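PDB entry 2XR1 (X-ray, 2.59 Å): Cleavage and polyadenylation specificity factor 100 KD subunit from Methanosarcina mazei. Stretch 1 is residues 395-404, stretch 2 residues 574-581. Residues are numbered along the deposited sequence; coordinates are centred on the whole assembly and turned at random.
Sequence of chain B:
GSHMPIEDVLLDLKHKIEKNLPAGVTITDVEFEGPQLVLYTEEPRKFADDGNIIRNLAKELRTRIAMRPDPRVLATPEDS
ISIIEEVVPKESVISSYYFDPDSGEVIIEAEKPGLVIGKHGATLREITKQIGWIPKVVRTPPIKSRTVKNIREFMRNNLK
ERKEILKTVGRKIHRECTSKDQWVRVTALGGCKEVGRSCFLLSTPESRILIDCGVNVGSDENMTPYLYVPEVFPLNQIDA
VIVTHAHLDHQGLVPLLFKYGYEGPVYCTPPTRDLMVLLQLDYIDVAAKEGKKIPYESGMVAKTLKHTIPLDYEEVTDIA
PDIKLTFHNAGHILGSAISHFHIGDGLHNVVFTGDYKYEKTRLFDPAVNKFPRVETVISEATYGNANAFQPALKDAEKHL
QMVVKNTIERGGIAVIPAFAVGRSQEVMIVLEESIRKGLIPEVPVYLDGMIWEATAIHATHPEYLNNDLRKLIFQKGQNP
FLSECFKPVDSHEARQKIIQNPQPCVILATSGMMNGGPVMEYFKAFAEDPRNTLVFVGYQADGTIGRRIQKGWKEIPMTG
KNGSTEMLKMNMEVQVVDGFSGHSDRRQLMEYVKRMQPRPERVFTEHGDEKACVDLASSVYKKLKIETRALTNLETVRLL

Stretch 1, residues 395-404: DAEKHLQMVV
Stretch 2 574-581: VQVVDGFS

Val577 (phi/psi -125/80, chi1 t) lies at the apolar centre of a contact between the helix 395-404 and the end of a strand, 574-576, with the loop that follows it. Its CG1 sits 3.5 Å from Ala396 O and 4.0 Å from Leu400 N, the two atoms joined by a helical hydrogen bond of 2.8 Å, so the methyl packs against one turn of backbone; Leu400 CB is 4.4 Å from the same CG1. Its CG2 stands over one face of the His399 ring, 3.8 Å from the centroid and 2° off the normal, a CH-pi contact, and reaches Val403 CG2 at 4.5 Å.

Helix and strand run nearly antiparallel (168°), their axes 10.1 Å apart at closest approach, and the register pairs Val403 with Gln575 (CA to CA 7.5 Å) and Ala396 with Gly579 (CA to CA 5.3 Å). The second approach is the tighter one: Gly579 CA lies 4.0 Å from Ala396 CB, and an ideal CB on Gly579 would fall 2.4 Å from Ala396 CB, a clash. Gly579 (-130/9) also closes a turn, its N donating to Val577 O at 2.7 Å. Phe580 (-134/22; chi1 -49°, chi2 81°) then brings CZ to 4.2 Å from Ala396 CB and 4.0 Å from Leu400 CD2 (Leu400 chi1 t, chi2 p), while Ala396 O meets the ring edge, 4.0 Å from CZ.

Toward the polar edge, His399 (chi1 t, chi2 172°) directs NE2 to Gln575 OE1 in a weak hydrogen bond, 3.5 Å and 155° at the hydrogen, with OE1 near the ring plane. Gln575 (-125/147; chi1 m, chi2 -102°, chi3 1°) also places OE1 3.9 Å from CG2 of Val403 (chi1 t). Val576 turns its CB away from the helix, but its backbone O remains 3.7 Å from His399 CE1.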

# COMPACT_ATOMS: atom_id res chain seq x y z
N ASP B 395 -14.24 -31.60 -29.15
CA ASP B 395 -14.11 -30.85 -30.40
C ASP B 395 -12.70 -30.30 -30.63
O ASP B 395 -12.27 -30.13 -31.75
CB ASP B 395 -15.07 -29.64 -30.40
CG ASP B 395 -16.55 -30.04 -30.47
OD1 ASP B 395 -16.88 -31.17 -30.89
OD2 ASP B 395 -17.39 -29.17 -30.15
N ALA B 396 -11.98 -29.98 -29.56
CA ALA B 396 -10.64 -29.42 -29.74
C ALA B 396 -9.72 -30.50 -30.26
O ALA B 396 -8.84 -30.26 -31.09
CB ALA B 396 -10.10 -28.89 -28.40
N GLU B 397 -9.94 -31.71 -29.73
CA GLU B 397 -9.16 -32.87 -30.13
C GLU B 397 -9.36 -33.19 -31.60
O GLU B 397 -8.37 -33.28 -32.34
CB GLU B 397 -9.53 -34.06 -29.28
CG GLU B 397 -9.11 -33.91 -27.82
CD GLU B 397 -9.46 -35.13 -27.04
OE1 GLU B 397 -9.99 -36.10 -27.66
OE2 GLU B 397 -9.19 -35.13 -25.81
N LYS B 398 -10.61 -33.29 -32.04
CA LYS B 398 -10.86 -33.57 -33.45
C LYS B 398 -10.21 -32.52 -34.33
O LYS B 398 -9.59 -32.86 -35.31
CB LYS B 398 -12.36 -33.69 -33.77
CG LYS B 398 -12.69 -34.70 -34.90
N HIS B 399 -10.29 -31.26 -33.91
CA HIS B 399 -9.66 -30.16 -34.64
C HIS B 399 -8.16 -30.34 -34.71
O HIS B 399 -7.58 -30.26 -35.78
CB HIS B 399 -9.99 -28.80 -34.00
CG HIS B 399 -9.65 -27.62 -34.87
ND1 HIS B 399 -10.02 -26.34 -34.54
CD2 HIS B 399 -9.04 -27.54 -36.07
CE1 HIS B 399 -9.62 -25.52 -35.49
NE2 HIS B 399 -9.03 -26.22 -36.43
N LEU B 400 -7.52 -30.60 -33.57
CA LEU B 400 -6.08 -30.84 -33.62
C LEU B 400 -5.74 -31.99 -34.56
O LEU B 400 -4.77 -31.93 -35.27
CB LEU B 400 -5.50 -31.12 -32.25
CG LEU B 400 -3.97 -31.13 -32.23
CD1 LEU B 400 -3.49 -29.83 -32.82
CD2 LEU B 400 -3.42 -31.32 -30.84
N GLN B 401 -6.54 -33.05 -34.54
CA GLN B 401 -6.21 -34.24 -35.28
C GLN B 401 -6.28 -33.94 -36.75
O GLN B 401 -5.43 -34.35 -37.49
CB GLN B 401 -7.15 -35.39 -34.94
CG GLN B 401 -6.92 -35.94 -33.55
CD GLN B 401 -7.98 -36.92 -33.07
OE1 GLN B 401 -9.18 -36.73 -33.32
NE2 GLN B 401 -7.55 -37.97 -32.37
N MET B 402 -7.29 -33.18 -37.15
CA MET B 402 -7.46 -32.84 -38.54
C MET B 402 -6.37 -31.91 -39.06
O MET B 402 -5.88 -32.09 -40.17
CB MET B 402 -8.85 -32.25 -38.77
CG MET B 402 -9.96 -33.33 -38.70
SD MET B 402 -9.86 -34.54 -40.07
CE MET B 402 -11.12 -35.75 -39.60
N VAL B 403 -5.97 -30.93 -38.26
CA VAL B 403 -4.90 -30.03 -38.69
C VAL B 403 -3.60 -30.81 -38.85
O VAL B 403 -2.89 -30.64 -39.85
CB VAL B 403 -4.70 -28.90 -37.73
CG1 VAL B 403 -3.42 -28.18 -38.03
CG2 VAL B 403 -5.90 -27.97 -37.80
N VAL B 404 -3.29 -31.67 -37.88
CA VAL B 404 -2.06 -32.43 -37.94
C VAL B 404 -2.12 -33.50 -39.04
O VAL B 404 -1.16 -33.66 -39.79
CB VAL B 404 -1.70 -33.03 -36.57
CG1 VAL B 404 -0.55 -33.98 -36.71
CG2 VAL B 404 -1.31 -31.90 -35.60
N VAL B 574 -1.12 -21.24 -40.65
CA VAL B 574 -1.31 -20.95 -39.24
C VAL B 574 -2.69 -21.42 -38.82
O VAL B 574 -3.68 -21.03 -39.41
CB VAL B 574 -1.21 -19.44 -39.00
CG1 VAL B 574 -1.61 -19.07 -37.58
CG2 VAL B 574 0.18 -18.98 -39.30
N GLN B 575 -2.78 -22.31 -37.84
CA GLN B 575 -4.08 -22.70 -37.32
C GLN B 575 -4.10 -22.47 -35.84
O GLN B 575 -3.08 -22.56 -35.18
CB GLN B 575 -4.42 -24.15 -37.66
CG GLN B 575 -4.72 -24.38 -39.17
CD GLN B 575 -6.20 -24.50 -39.52
OE1 GLN B 575 -7.07 -24.40 -38.66
NE2 GLN B 575 -6.48 -24.75 -40.78
N VAL B 576 -5.27 -22.12 -35.32
CA VAL B 576 -5.44 -21.85 -33.91
C VAL B 576 -6.41 -22.89 -33.36
O VAL B 576 -7.55 -22.97 -33.80
CB VAL B 576 -5.99 -20.43 -33.69
CG1 VAL B 576 -6.21 -20.16 -32.23
CG2 VAL B 576 -5.04 -19.38 -34.27
N VAL B 577 -5.95 -23.72 -32.43
CA VAL B 577 -6.80 -24.73 -31.82
C VAL B 577 -6.72 -24.48 -30.33
O VAL B 577 -5.96 -25.11 -29.60
CB VAL B 577 -6.33 -26.15 -32.16
CG1 VAL B 577 -7.26 -27.19 -31.59
CG2 VAL B 577 -6.18 -26.29 -33.67
N ASP B 578 -7.49 -23.51 -29.88
CA ASP B 578 -7.30 -22.96 -28.55
C ASP B 578 -8.08 -23.86 -27.61
O ASP B 578 -9.14 -23.49 -27.13
CB ASP B 578 -7.79 -21.50 -28.50
CG ASP B 578 -7.37 -20.76 -27.23
OD1 ASP B 578 -6.67 -21.33 -26.37
OD2 ASP B 578 -7.73 -19.55 -27.09
N GLY B 579 -7.55 -25.05 -27.37
CA GLY B 579 -8.21 -25.98 -26.47
C GLY B 579 -7.32 -26.58 -25.40
O GLY B 579 -7.74 -27.48 -24.70
N PHE B 580 -6.10 -26.08 -25.26
CA PHE B 580 -5.15 -26.73 -24.38
C PHE B 580 -4.42 -25.77 -23.48
O PHE B 580 -3.36 -26.10 -22.97
CB PHE B 580 -4.16 -27.51 -25.22
CG PHE B 580 -4.82 -28.38 -26.24
CD1 PHE B 580 -5.25 -27.85 -27.43
CD2 PHE B 580 -5.04 -29.72 -25.99
CE1 PHE B 580 -5.87 -28.64 -28.40
CE2 PHE B 580 -5.65 -30.52 -26.93
CZ PHE B 580 -6.07 -29.97 -28.15
N SER B 581 -5.01 -24.60 -23.26
CA SER B 581 -4.35 -23.59 -22.47
C SER B 581 -4.27 -24.01 -21.03
O SER B 581 -3.42 -23.54 -20.34
CB SER B 581 -5.08 -22.25 -22.59
OG SER B 581 -6.37 -22.33 -22.01